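Local coordinates for protein beta-glucosidase (Chaetomella raphigera, PDB 6JXG) that probably hydrolyses terminal, non-reducing beta-D-glucosyl residues with release of beta-D-glucose, as a secreted family 3 glycoside hydrolase of cellulose degradation, at residues A[70-75]-A[95-100]; A[86-91]-A[145-150]. One frame throughout, in Å; residues are numbered along the deposited sequence.

Interaction 1 (A[70-75]-A[95-100]); sequences TAFPTG and GQEAKA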
loop_
_atom_site.group_PDB
_atom_site.type_symbol
_atom_site.label_atom_id
_atom_site.label_comp_id
_atom_site.label_asym_id
_atom_site.label_seq_id
_atom_site.Cartn_x
_atom_site.Cartn_y
_atom_site.Cartn_z
ATOM N N THR A 70 16.299 6.450 -3.489
ATOM C CA THR A 70 15.978 5.819 -2.214
ATOM C C THR A 70 15.040 4.623 -2.442
ATOM O O THR A 70 14.037 4.740 -3.131
ATOM C CB THR A 70 15.312 6.836 -1.262
ATOM O OG1 THR A 70 16.247 7.895 -1.002
ATOM C CG2 THR A 70 14.929 6.230 0.097
ATOM N N ALA A 71 15.318 3.523 -1.755
ATOM C CA ALA A 71 14.437 2.375 -1.753
ATOM C C ALA A 71 13.628 2.436 -0.426
ATOM O O ALA A 71 14.116 2.051 0.636
ATOM C CB ALA A 71 15.223 1.082 -1.899
ATOM N N PHE A 72 12.466 3.085 -0.497
ATOM C CA PHE A 72 11.640 3.312 0.644
ATOM C C PHE A 72 11.000 2.000 1.092
ATOM O O PHE A 72 10.952 1.037 0.344
ATOM C CB PHE A 72 10.537 4.315 0.344
ATOM C CG PHE A 72 11.018 5.734 0.029
ATOM C CD1 PHE A 72 11.311 6.639 1.027
ATOM C CD2 PHE A 72 11.245 6.112 -1.273
ATOM C CE1 PHE A 72 11.765 7.918 0.686
ATOM C CE2 PHE A 72 11.673 7.384 -1.601
ATOM C CZ PHE A 72 11.961 8.268 -0.587
ATOM N N PRO A 73 10.505 1.942 2.331
ATOM C CA PRO A 73 9.689 0.816 2.778
ATOM C C PRO A 73 8.477 0.594 1.886
ATOM O O PRO A 73 7.958 1.534 1.213
ATOM C CB PRO A 73 9.234 1.240 4.174
ATOM C CG PRO A 73 10.267 2.182 4.652
ATOM C CD PRO A 73 10.795 2.887 3.421
ATOM N N THR A 74 8.039 -0.630 1.867
ATOM C CA THR A 74 6.830 -1.059 1.117
ATOM C C THR A 74 5.598 -0.348 1.606
ATOM O O THR A 74 5.533 0.134 2.750
ATOM C CB THR A 74 6.619 -2.559 1.239
ATOM O OG1 THR A 74 6.432 -2.884 2.604
ATOM C CG2 THR A 74 7.843 -3.323 0.694
ATOM N N GLY A 75 4.586 -0.313 0.757
ATOM C CA GLY A 75 3.289 0.195 1.136
ATOM C C GLY A 75 2.786 -0.409 2.430
ATOM O O GLY A 75 2.278 0.284 3.289
ATOM N N GLY A 95 8.087 11.808 -4.160
ATOM C CA GLY A 95 7.793 12.807 -5.177
ATOM C C GLY A 95 8.928 13.794 -5.412
ATOM O O GLY A 95 9.155 14.216 -6.582
ATOM N N GLN A 96 9.621 14.177 -4.350
ATOM C CA GLN A 96 10.876 14.964 -4.526
ATOM C C GLN A 96 11.908 14.338 -5.437
ATOM O O GLN A 96 12.477 15.011 -6.377
ATOM C CB GLN A 96 11.496 15.319 -3.180
ATOM C CG GLN A 96 10.667 16.371 -2.462
ATOM C CD GLN A 96 11.101 16.583 -1.063
ATOM O OE1 GLN A 96 11.795 15.742 -0.455
ATOM N NE2 GLN A 96 10.681 17.722 -0.510
ATOM N N GLU A 97 12.133 13.039 -5.238
ATOM C CA GLU A 97 13.048 12.327 -6.108
ATOM C C GLU A 97 12.544 12.267 -7.593
ATOM O O GLU A 97 13.338 12.408 -8.544
ATOM C CB GLU A 97 13.388 10.926 -5.572
ATOM C CG GLU A 97 14.071 10.987 -4.226
ATOM C CD GLU A 97 14.760 9.719 -3.719
ATOM O OE1 GLU A 97 14.848 8.663 -4.408
ATOM O OE2 GLU A 97 15.201 9.809 -2.518
ATOM N N ALA A 98 11.262 11.928 -7.769
ATOM C CA ALA A 98 10.652 11.785 -9.079
ATOM C C ALA A 98 10.829 13.147 -9.847
ATOM O O ALA A 98 11.330 13.186 -11.003
ATOM C CB ALA A 98 9.188 11.418 -8.920
ATOM N N LYS A 99 10.415 14.258 -9.223
ATOM C CA LYS A 99 10.528 15.563 -9.864
ATOM C C LYS A 99 11.969 15.878 -10.265
ATOM O O LYS A 99 12.236 16.387 -11.378
ATOM C CB LYS A 99 9.985 16.681 -8.947
ATOM C CG LYS A 99 10.343 18.079 -9.482
ATOM C CD LYS A 99 9.371 19.180 -9.032
ATOM C CE LYS A 99 9.837 20.561 -9.587
ATOM N NZ LYS A 99 9.566 21.714 -8.628
ATOM N N ALA A 100 12.887 15.621 -9.335
ATOM C CA ALA A 100 14.284 15.982 -9.543
ATOM C C ALA A 100 14.877 15.213 -10.758
ATOM O O ALA A 100 15.789 15.699 -11.412
ATOM C CB ALA A 100 15.074 15.754 -8.265
HETATM O O HOH W 1 13.103 6.630 -4.963
#
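T70 and E97 mark the closest backbone approach of the two segments, with their CA atoms still 8.1 Å apart, so the gap between the irregular 70-75 segment and the last turns of helix 84-100 is bridged mainly by the side chain of E97, which meets both backbone and side chain of T70. This chain runs extended beyond CG (chi2 -166°) and sets the carboxylate against T70. The backbone N of T70 gives an almost straight bond to OE1 of E97 (2.8 Å, 170° at the hydrogen), and the hydroxyl OG1 of T70 donates to E97 OE2 at 2.7 Å. Both oxygens accept through their syn lone pairs, which makes the pair of bonds a two-pronged grip that fixes the rotation of the carboxylate. With chi1 of T70 at -62°, OG1 lies beside its own backbone N, and one residue can therefore serve both prongs. A water adds a third link, donating to E97 OE1 (2.7 Å) and to the carbonyl O of T70 (2.8 Å). The methyl CG2 of T70 meanwhile sits over the centre of the F72 ring, 3.5 Å above its plane, while CZ of that ring comes within 4.1 Å of E97 OE2. H322 ND1 also hydrogen-bonds OE2, a second partner that would be expected to steady the buried carboxylate. Cut back to an alanine here, the E97 side chain would no longer reach the loop, and the N and OG1 of T70, with H322, would probably lose their common acceptor. In the fold, the contact pins the loop between strand 55-57 and helix 75-79 to helix 84-100 within the family 3 N-terminal domain, with F72 touching R90 and A93 of that helix and V325 of helix 323-332.

Interaction 2 (A[86-91]-A[145-150]); sequences LIYSRG and MQDAGV
The hydroxyl of Y88 donates a short hydrogen bond to D147, 2.6 Å from OH to OD2, and joins helix 84-100 to the last turn of helix 131-147. OD2 takes it on its anti lone pair, the side away from OD1, and lies at the edge of the phenol ring and in its plane; ring and carboxylate are turned 63° apart. With CG anti to the backbone N (chi1 169°), the tyrosine extends across to the neighbouring helix, and its side chain crosses that of D147 at about a right angle. Deeper in, the backbones come much closer: the CA atoms of G91 and M145 are 4.6 Å apart. Here G91 O meets M145 CA at 3.2 Å in a CA-H...O contact, and CG of M145 lies 3.3 Å from the same carbonyl oxygen. A CB on G91 would lie only 3.4 Å from M145 N, so glycine probably allows this close approach. Beyond D147, G149 has positive phi, its N bonds Q146 O, and V150 N makes a weak bond to M145 O, a Schellman motif. Helix 84-100 thus packs against helix 131-147 at G91, just before strand 151-157, in the family 3 N-terminal domain of the TIM-barrel clan.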
loop_
_atom_site.group_PDB
_atom_site.type_symbol
_atom_site.label_atom_id
_atom_site.label_comp_id
_atom_site.label_asym_id
_atom_site.label_seq_id
_atom_site.Cartn_x
_atom_site.Cartn_y
_atom_site.Cartn_z
ATOM N N LEU A 86 4.120 10.002 8.938
ATOM C CA LEU A 86 5.175 9.282 8.229
ATOM C C LEU A 86 4.717 8.945 6.827
ATOM O O LEU A 86 5.531 8.926 5.911
ATOM C CB LEU A 86 5.547 8.001 8.985
ATOM C CG LEU A 86 6.301 8.267 10.267
ATOM C CD1 LEU A 86 6.570 6.949 10.961
ATOM C CD2 LEU A 86 7.599 9.064 10.013
ATOM N N ILE A 87 3.405 8.604 6.671
ATOM C CA ILE A 87 2.883 8.236 5.401
ATOM C C ILE A 87 3.039 9.443 4.458
ATOM O O ILE A 87 3.504 9.289 3.305
ATOM C CB ILE A 87 1.399 7.846 5.497
ATOM C CG1 ILE A 87 1.270 6.628 6.394
ATOM C CG2 ILE A 87 0.887 7.553 4.086
ATOM C CD1 ILE A 87 -0.126 6.119 6.740
ATOM N N TYR A 88 2.660 10.630 4.960
ATOM C CA TYR A 88 2.748 11.820 4.133
ATOM C C TYR A 88 4.197 12.073 3.770
ATOM O O TYR A 88 4.489 12.278 2.604
ATOM C CB TYR A 88 2.191 13.047 4.881
ATOM C CG TYR A 88 2.510 14.302 4.165
ATOM C CD1 TYR A 88 1.707 14.745 3.121
ATOM C CD2 TYR A 88 3.681 15.061 4.492
ATOM C CE1 TYR A 88 1.996 15.934 2.415
ATOM C CE2 TYR A 88 3.956 16.242 3.779
ATOM C CZ TYR A 88 3.115 16.643 2.740
ATOM O OH TYR A 88 3.401 17.781 2.000
ATOM N N SER A 89 5.112 12.005 4.748
ATOM C CA SER A 89 6.512 12.254 4.478
ATOM C C SER A 89 7.181 11.295 3.455
ATOM O O SER A 89 7.985 11.704 2.638
ATOM C CB SER A 89 7.356 12.272 5.771
ATOM O OG SER A 89 6.984 13.423 6.534
ATOM N N ARG A 90 6.841 10.016 3.491
ATOM C CA ARG A 90 7.311 9.086 2.430
ATOM C C ARG A 90 6.838 9.499 1.053
ATOM O O ARG A 90 7.612 9.486 0.072
ATOM C CB ARG A 90 6.827 7.673 2.767
ATOM C CG ARG A 90 7.122 6.647 1.702
ATOM C CD ARG A 90 6.723 5.315 2.282
ATOM N NE ARG A 90 6.719 4.187 1.344
ATOM C CZ ARG A 90 5.758 3.883 0.477
ATOM N NH1 ARG A 90 4.751 4.706 0.277
ATOM N NH2 ARG A 90 5.873 2.773 -0.276
ATOM N N GLY A 91 5.602 9.985 0.958
ATOM C CA GLY A 91 5.105 10.442 -0.331
ATOM C C GLY A 91 5.804 11.698 -0.839
ATOM O O GLY A 91 6.200 11.811 -2.054
ATOM N N MET A 145 3.211 13.249 -2.480
ATOM C CA MET A 145 3.808 13.153 -3.796
ATOM C C MET A 145 3.539 14.402 -4.641
ATOM O O MET A 145 4.467 15.002 -5.238
ATOM C CB MET A 145 3.238 11.942 -4.515
ATOM C CG MET A 145 3.767 10.611 -4.016
ATOM S SD MET A 145 2.932 9.158 -4.724
ATOM C CE MET A 145 3.611 9.083 -6.382
ATOM N N GLN A 146 2.275 14.774 -4.683
ATOM C CA GLN A 146 1.849 15.898 -5.510
ATOM C C GLN A 146 2.251 17.262 -4.903
ATOM O O GLN A 146 2.557 18.202 -5.653
ATOM C CB GLN A 146 0.372 15.798 -5.850
ATOM C CG GLN A 146 0.084 14.483 -6.584
ATOM C CD GLN A 146 -1.209 14.388 -7.313
ATOM O OE1 GLN A 146 -1.392 13.473 -8.142
ATOM N NE2 GLN A 146 -2.153 15.237 -6.991
ATOM N N ASP A 147 2.361 17.340 -3.589
ATOM C CA ASP A 147 2.956 18.538 -2.991
ATOM C C ASP A 147 4.420 18.711 -3.481
ATOM O O ASP A 147 4.837 19.837 -3.627
ATOM C CB ASP A 147 2.932 18.487 -1.441
ATOM C CG ASP A 147 1.588 18.778 -0.836
ATOM O OD1 ASP A 147 0.637 19.190 -1.536
ATOM O OD2 ASP A 147 1.502 18.614 0.419
ATOM N N ALA A 148 5.174 17.619 -3.733
ATOM C CA ALA A 148 6.523 17.657 -4.288
ATOM C C ALA A 148 6.566 17.984 -5.728
ATOM O O ALA A 148 7.634 18.162 -6.253
ATOM C CB ALA A 148 7.251 16.313 -4.067
ATOM N N GLY A 149 5.433 17.921 -6.419
ATOM C CA GLY A 149 5.324 18.360 -7.784
ATOM C C GLY A 149 5.211 17.255 -8.851
ATOM O O GLY A 149 5.150 17.575 -10.062
ATOM N N VAL A 150 5.148 15.973 -8.423
ATOM C CA VAL A 150 4.963 14.886 -9.392
ATOM C C VAL A 150 3.447 14.574 -9.440
ATOM O O VAL A 150 2.686 14.875 -8.483
ATOM C CB VAL A 150 5.768 13.580 -9.025
ATOM C CG1 VAL A 150 5.105 12.836 -7.877
ATOM C CG2 VAL A 150 5.847 12.640 -10.197
#

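From the N terminus, the chain passes through 70-75, enters helix 84-100 by way of 86-91, and reaches 95-100 at that helix's end, where interaction 1 closes a short, largely helical loop. It then runs on through strand 105-106 and helix 131-147 to 145-150, where interaction 2 closes a longer one back to 86-91. The segments alternate, so the two loops cross, and helix 84-100 serves both. Their centres lie 9 Å apart and they touch directly: P73 O is 2.8 Å from R90 NH2, in a probable hydrogen bond, and A148 packs against G95 and Q96. Together they hold the 70-75 loop and helix 131-147 to one helix of the N-terminal domain.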